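Local coordinates for vesicular integral-membrane protein VIP36 (Canis lupus familiaris, PDB 2DUP) that acts as an intracellular lectin of the early secretory pathway, binding high-mannose glycans with the help of calcium and sorting the glycoproteins that carry them, at residues R8-I13 / N55-F60; S37-L42 / N217-S222. All coordinates share one frame; numbering follows the deposited sequence.

Both contacts lie in the lumenal L-type lectin domain, a sandwich of two antiparallel beta sheets, with their centres about 17 Å apart. Along the chain the segments alternate: 8-13, 37-42, 55-60, then 217-222, so the two contacts cross in sequence. Contact 1 joins the corner before strand 11-12 to the loop that leaves strand 50-55 of the seven-stranded sheet. Contact 2 pairs strand 40-43 with the start of strand 217-227 in the other sheet. They meet where L12 CD2 packs 3.7 Å from I220 CG2. Strand 217-227 thus takes both N-terminal segments, bonding the L12 backbone through M223 and pairing with 40-43; of the two, contact 2 approaches the carbohydrate site, at H218.

Contact 1. Residues R8-I13 / N55-F60; sequences REHSLI and NHQPCF
The backbones of H10 and N55 come within 6.4 Å of each other at their CA atoms, where a type I beta turn from R8 to S11 meets the end of strand 50-55 and the irregular loop after it. The N55 amide spans two neighbouring residues of this turn. Its ND2 donates to the backbone E9 O at 3.0 Å, while OD1 accepts a nearly straight bond from H10 ND1 at 2.7 Å. The latter lies in both the imidazole plane and the carbonyl plane, although the ring and the amide are turned 70° apart. With N55 CG anti to the backbone N (chi1 -161°), the amide reaches across to the turn and uses both its polar atoms there.

H10 is buried and held from several sides. C59 CB sits over one face of its ring, 4.2 Å from the centroid in a CH-pi contact, with SG also above that face; E9 CG covers the opposite face. At the far edge, a water lies 2.8 Å from H10 NE2 and accepts from F60 N at 3.1 Å. Held at ND1 by N55 and at NE2 by the water, the ring is probably fixed in its rotation. Nearer the surface, the Q57 side chain crosses that of E9 at about a right angle, bringing NE2 to 3.6 Å from E9 CB. Such side-chain bonding to a turn carbonyl tethers the N-terminal corner to an inter-strand loop of the legume-lectin-like beta sandwich.

Contact 2. Residues S37-L42 / N217-S222; sequences SQYVRL and NHDIIS
D219 OD2 is gripped by two nitrogens, R41 NH2 at 3.0 Å and H73 NE2. R41 NE bonds D219 OD1 at 2.7 Å, completing a side-on salt bridge; both arginine bonds are nearly straight and arrive on the syn side, with guanidinium and carboxylate planes only 15° apart. R41 leaves the backbone extended and then bends at chi3 (-78°), which brings its end alongside D219. Three nitrogens thus hold this buried acid, probably favouring its charged form. Y39 OH lies over one guanidinium face; N217, held through ND2 by the backbone O of H73, packs OD1 over the other, offset toward the rim. The Y39 ring stacks nearly parallel to the carboxylate.

R41 and D219 are a non-hydrogen-bonded pair; next to them V40 and I220 form the antiparallel hydrogen-bonded pair, each N to the other's O at 2.8 Å, their side chains on the other face. L42 N bonds H218 O. L42 CD1 packs 3.7 Å from I220 CG1, and I221 CD1 presses on Y39 CB at 3.4 Å. I221 and S222 both face H69 in a classic beta bulge. This is strand pairing within one sheet of the L-type lectin sandwich, with the side chain of H218 about 6 Å from that of the carbohydrate-binding D83.

Contact 1. Residues R8-I13 / N55-F60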
loop_
_atom_site.group_PDB
_atom_site.type_symbol
_atom_site.label_atom_id
_atom_site.label_comp_id
_atom_site.label_asym_id
_atom_site.label_seq_id
_atom_site.Cartn_x
_atom_site.Cartn_y
_atom_site.Cartn_z
ATOM N N ARG A 8 -16.906 -4.135 5.347
ATOM C CA ARG A 8 -16.828 -2.868 6.071
ATOM C C ARG A 8 -15.775 -2.911 7.164
ATOM O O ARG A 8 -15.124 -1.919 7.451
ATOM C CB ARG A 8 -18.199 -2.524 6.675
ATOM C CG ARG A 8 -18.292 -1.150 7.356
ATOM C CD ARG A 8 -18.019 -0.025 6.389
ATOM N NE ARG A 8 -17.860 1.254 7.067
ATOM C CZ ARG A 8 -16.710 1.734 7.539
ATOM N NH1 ARG A 8 -15.578 1.044 7.434
ATOM N NH2 ARG A 8 -16.693 2.916 8.133
ATOM N N GLU A 9 -15.615 -4.077 7.754
ATOM C CA GLU A 9 -14.645 -4.292 8.806
ATOM C C GLU A 9 -13.170 -4.191 8.334
ATOM O O GLU A 9 -12.271 -4.078 9.161
ATOM C CB GLU A 9 -14.913 -5.627 9.501
ATOM C CG GLU A 9 -14.555 -6.870 8.682
ATOM C CD GLU A 9 -15.733 -7.505 7.938
ATOM O OE1 GLU A 9 -16.676 -6.793 7.502
ATOM O OE2 GLU A 9 -15.693 -8.745 7.770
ATOM N N HIS A 10 -12.942 -4.227 7.018
ATOM C CA HIS A 10 -11.601 -4.121 6.464
ATOM C C HIS A 10 -11.522 -2.879 5.597
ATOM O O HIS A 10 -10.612 -2.745 4.780
ATOM C CB HIS A 10 -11.231 -5.355 5.625
ATOM C CG HIS A 10 -11.272 -6.656 6.373
ATOM N ND1 HIS A 10 -10.569 -6.877 7.539
ATOM C CD2 HIS A 10 -11.910 -7.818 6.095
ATOM C CE1 HIS A 10 -10.796 -8.109 7.963
ATOM N NE2 HIS A 10 -11.598 -8.705 7.100
ATOM N N SER A 11 -12.481 -1.963 5.770
ATOM C CA SER A 11 -12.516 -0.744 4.961
ATOM C C SER A 11 -12.339 0.499 5.820
ATOM O O SER A 11 -12.653 0.482 7.000
ATOM C CB SER A 11 -13.811 -0.668 4.124
ATOM O OG SER A 11 -14.075 -1.923 3.494
ATOM N N LEU A 12 -11.799 1.550 5.224
ATOM C CA LEU A 12 -11.683 2.846 5.878
ATOM C C LEU A 12 -12.502 3.829 5.063
ATOM O O LEU A 12 -12.174 4.114 3.916
ATOM C CB LEU A 12 -10.215 3.299 5.953
ATOM C CG LEU A 12 -9.918 4.705 6.494
ATOM C CD1 LEU A 12 -9.779 4.722 8.016
ATOM C CD2 LEU A 12 -8.657 5.288 5.845
ATOM N N ILE A 13 -13.567 4.358 5.666
ATOM C CA ILE A 13 -14.570 5.139 4.936
ATOM C C ILE A 13 -15.058 6.330 5.776
ATOM O O ILE A 13 -15.267 6.185 6.991
ATOM C CB ILE A 13 -15.809 4.247 4.545
ATOM C CG1 ILE A 13 -15.381 2.998 3.756
ATOM C CG2 ILE A 13 -16.820 5.054 3.738
ATOM C CD1 ILE A 13 -16.504 2.020 3.386
ATOM N N ASN A 55 -5.490 -1.958 10.185
ATOM C CA ASN A 55 -6.771 -2.627 10.382
ATOM C C ASN A 55 -6.735 -3.493 11.637
ATOM O O ASN A 55 -5.756 -4.203 11.874
ATOM C CB ASN A 55 -7.091 -3.479 9.134
ATOM C CG ASN A 55 -8.579 -3.850 9.003
ATOM O OD1 ASN A 55 -8.907 -4.929 8.506
ATOM N ND2 ASN A 55 -9.464 -2.954 9.387
ATOM N N HIS A 56 -7.808 -3.419 12.426
ATOM C CA HIS A 56 -7.963 -4.157 13.701
ATOM C C HIS A 56 -8.007 -5.663 13.520
ATOM O O HIS A 56 -7.371 -6.385 14.267
ATOM C CB HIS A 56 -9.267 -3.744 14.407
ATOM C CG HIS A 56 -9.169 -2.482 15.207
ATOM N ND1 HIS A 56 -10.016 -2.206 16.256
ATOM C CD2 HIS A 56 -8.333 -1.422 15.112
ATOM C CE1 HIS A 56 -9.720 -1.024 16.763
ATOM N NE2 HIS A 56 -8.701 -0.527 16.087
ATOM N N GLN A 57 -8.811 -6.145 12.573
ATOM C CA GLN A 57 -8.948 -7.595 12.414
ATOM C C GLN A 57 -8.138 -8.187 11.245
ATOM O O GLN A 57 -8.043 -7.572 10.183
ATOM C CB GLN A 57 -10.416 -8.063 12.393
ATOM C CG GLN A 57 -11.461 -7.074 11.895
ATOM C CD GLN A 57 -12.895 -7.531 12.236
ATOM O OE1 GLN A 57 -13.246 -8.710 12.055
ATOM N NE2 GLN A 57 -13.730 -6.596 12.730
ATOM N N PRO A 58 -7.526 -9.370 11.468
ATOM C CA PRO A 58 -6.896 -10.136 10.385
ATOM C C PRO A 58 -7.908 -10.495 9.288
ATOM O O PRO A 58 -9.064 -10.784 9.572
ATOM C CB PRO A 58 -6.408 -11.415 11.080
ATOM C CG PRO A 58 -6.354 -11.104 12.518
ATOM C CD PRO A 58 -7.392 -10.047 12.772
ATOM N N CYS A 59 -7.457 -10.461 8.042
ATOM C CA CYS A 59 -8.297 -10.817 6.908
ATOM C C CYS A 59 -8.176 -12.304 6.533
ATOM O O CYS A 59 -7.085 -12.796 6.199
ATOM C CB CYS A 59 -7.935 -9.958 5.705
ATOM S SG CYS A 59 -8.912 -10.318 4.253
ATOM N N PHE A 60 -9.315 -12.994 6.563
ATOM C CA PHE A 60 -9.393 -14.398 6.188
ATOM C C PHE A 60 -10.098 -14.606 4.857
ATOM O O PHE A 60 -10.545 -15.699 4.563
ATOM C CB PHE A 60 -10.067 -15.226 7.288
ATOM C CG PHE A 60 -9.329 -15.211 8.584
ATOM C CD1 PHE A 60 -9.630 -14.257 9.557
ATOM C CD2 PHE A 60 -8.324 -16.133 8.838
ATOM C CE1 PHE A 60 -8.931 -14.230 10.760
ATOM C CE2 PHE A 60 -7.623 -16.115 10.041
ATOM C CZ PHE A 60 -7.928 -15.165 11.003
HETATM O O HOH W 1 -11.991 -11.465 7.105
#

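Contact 2. Residues S37-L42 / N217-S222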
loop_
_atom_site.group_PDB
_atom_site.type_symbol
_atom_site.label_atom_id
_atom_site.label_comp_id
_atom_site.label_asym_id
_atom_site.label_seq_id
_atom_site.Cartn_x
_atom_site.Cartn_y
_atom_site.Cartn_z
ATOM N N SER A 37 -11.934 14.977 9.294
ATOM C CA SER A 37 -13.204 14.396 8.862
ATOM C C SER A 37 -13.158 13.989 7.381
ATOM O O SER A 37 -13.920 13.115 6.954
ATOM C CB SER A 37 -14.368 15.363 9.135
ATOM O OG SER A 37 -14.135 16.619 8.513
ATOM N N GLN A 38 -12.249 14.609 6.626
ATOM C CA GLN A 38 -12.126 14.399 5.183
ATOM C C GLN A 38 -10.975 13.473 4.697
ATOM O O GLN A 38 -11.079 12.880 3.629
ATOM C CB GLN A 38 -12.096 15.756 4.445
ATOM C CG GLN A 38 -13.483 16.480 4.414
ATOM C CD GLN A 38 -14.646 15.556 4.007
ATOM O OE1 GLN A 38 -14.768 15.136 2.838
ATOM N NE2 GLN A 38 -15.512 15.247 4.970
ATOM N N TYR A 39 -9.899 13.346 5.475
ATOM C CA TYR A 39 -8.807 12.409 5.143
ATOM C C TYR A 39 -8.026 11.942 6.351
ATOM O O TYR A 39 -8.076 12.572 7.425
ATOM C CB TYR A 39 -7.818 13.027 4.157
ATOM C CG TYR A 39 -7.318 14.377 4.565
ATOM C CD1 TYR A 39 -6.267 14.520 5.487
ATOM C CD2 TYR A 39 -7.898 15.532 4.026
ATOM C CE1 TYR A 39 -5.817 15.780 5.850
ATOM C CE2 TYR A 39 -7.462 16.790 4.381
ATOM C CZ TYR A 39 -6.429 16.917 5.286
ATOM O OH TYR A 39 -6.020 18.192 5.625
ATOM N N VAL A 40 -7.276 10.856 6.152
ATOM C CA VAL A 40 -6.221 10.447 7.107
ATOM C C VAL A 40 -4.871 10.892 6.513
ATOM O O VAL A 40 -4.494 10.428 5.447
ATOM C CB VAL A 40 -6.251 8.930 7.417
ATOM C CG1 VAL A 40 -5.136 8.550 8.397
ATOM C CG2 VAL A 40 -7.590 8.525 8.028
ATOM N N ARG A 41 -4.179 11.828 7.173
ATOM C CA ARG A 41 -2.865 12.275 6.722
ATOM C C ARG A 41 -1.785 11.434 7.414
ATOM O O ARG A 41 -1.550 11.577 8.608
ATOM C CB ARG A 41 -2.642 13.747 7.048
ATOM C CG ARG A 41 -1.379 14.322 6.474
ATOM C CD ARG A 41 -1.546 15.783 6.197
ATOM N NE ARG A 41 -2.306 16.002 4.963
ATOM C CZ ARG A 41 -2.711 17.195 4.532
ATOM N NH1 ARG A 41 -2.425 18.290 5.236
ATOM N NH2 ARG A 41 -3.397 17.295 3.385
ATOM N N LEU A 42 -1.148 10.547 6.656
ATOM C CA LEU A 42 -0.122 9.680 7.223
ATOM C C LEU A 42 1.092 10.504 7.626
ATOM O O LEU A 42 1.618 10.317 8.703
ATOM C CB LEU A 42 0.267 8.566 6.229
ATOM C CG LEU A 42 -0.870 7.594 5.825
ATOM C CD1 LEU A 42 -0.478 6.641 4.663
ATOM C CD2 LEU A 42 -1.440 6.831 7.002
ATOM N N ASN A 217 2.897 15.686 1.635
ATOM C CA ASN A 217 1.694 15.166 2.309
ATOM C C ASN A 217 1.323 13.811 1.713
ATOM O O ASN A 217 1.322 13.680 0.490
ATOM C CB ASN A 217 0.498 16.122 2.132
ATOM C CG ASN A 217 0.740 17.448 2.737
ATOM O OD1 ASN A 217 0.702 17.581 3.950
ATOM N ND2 ASN A 217 1.025 18.450 1.899
ATOM N N HIS A 218 1.044 12.827 2.580
ATOM C CA HIS A 218 0.570 11.501 2.195
ATOM C C HIS A 218 -0.741 11.219 2.905
ATOM O O HIS A 218 -0.760 10.902 4.105
ATOM C CB HIS A 218 1.615 10.385 2.517
ATOM C CG HIS A 218 2.963 10.616 1.890
ATOM N ND1 HIS A 218 4.025 11.166 2.582
ATOM C CD2 HIS A 218 3.417 10.378 0.632
ATOM C CE1 HIS A 218 5.064 11.276 1.772
ATOM N NE2 HIS A 218 4.716 10.824 0.577
ATOM N N ASP A 219 -1.835 11.313 2.134
ATOM C CA ASP A 219 -3.220 11.125 2.603
ATOM C C ASP A 219 -3.887 9.850 2.076
ATOM O O ASP A 219 -3.692 9.468 0.933
ATOM C CB ASP A 219 -4.115 12.318 2.181
ATOM C CG ASP A 219 -3.566 13.665 2.633
ATOM O OD1 ASP A 219 -2.751 13.684 3.578
ATOM O OD2 ASP A 219 -3.914 14.704 2.029
ATOM N N ILE A 220 -4.663 9.202 2.940
ATOM C CA ILE A 220 -5.557 8.124 2.581
ATOM C C ILE A 220 -6.973 8.677 2.828
ATOM O O ILE A 220 -7.296 9.103 3.945
ATOM C CB ILE A 220 -5.316 6.836 3.425
ATOM C CG1 ILE A 220 -3.864 6.311 3.276
ATOM C CG2 ILE A 220 -6.304 5.760 3.049
ATOM C CD1 ILE A 220 -3.439 5.848 1.864
ATOM N N ILE A 221 -7.780 8.746 1.767
ATOM C CA ILE A 221 -9.181 9.197 1.908
ATOM C C ILE A 221 -10.057 7.990 2.294
ATOM O O ILE A 221 -10.827 8.048 3.263
ATOM C CB ILE A 221 -9.693 9.930 0.633
ATOM C CG1 ILE A 221 -8.652 10.897 0.028
ATOM C CG2 ILE A 221 -11.013 10.655 0.887
ATOM C CD1 ILE A 221 -7.840 11.720 1.012
ATOM N N SER A 222 -9.925 6.885 1.548
ATOM C CA SER A 222 -10.670 5.664 1.842
ATOM C C SER A 222 -9.932 4.415 1.358
ATOM O O SER A 222 -9.131 4.463 0.434
ATOM C CB SER A 222 -12.061 5.698 1.199
ATOM O OG SER A 222 -11.954 5.700 -0.207
#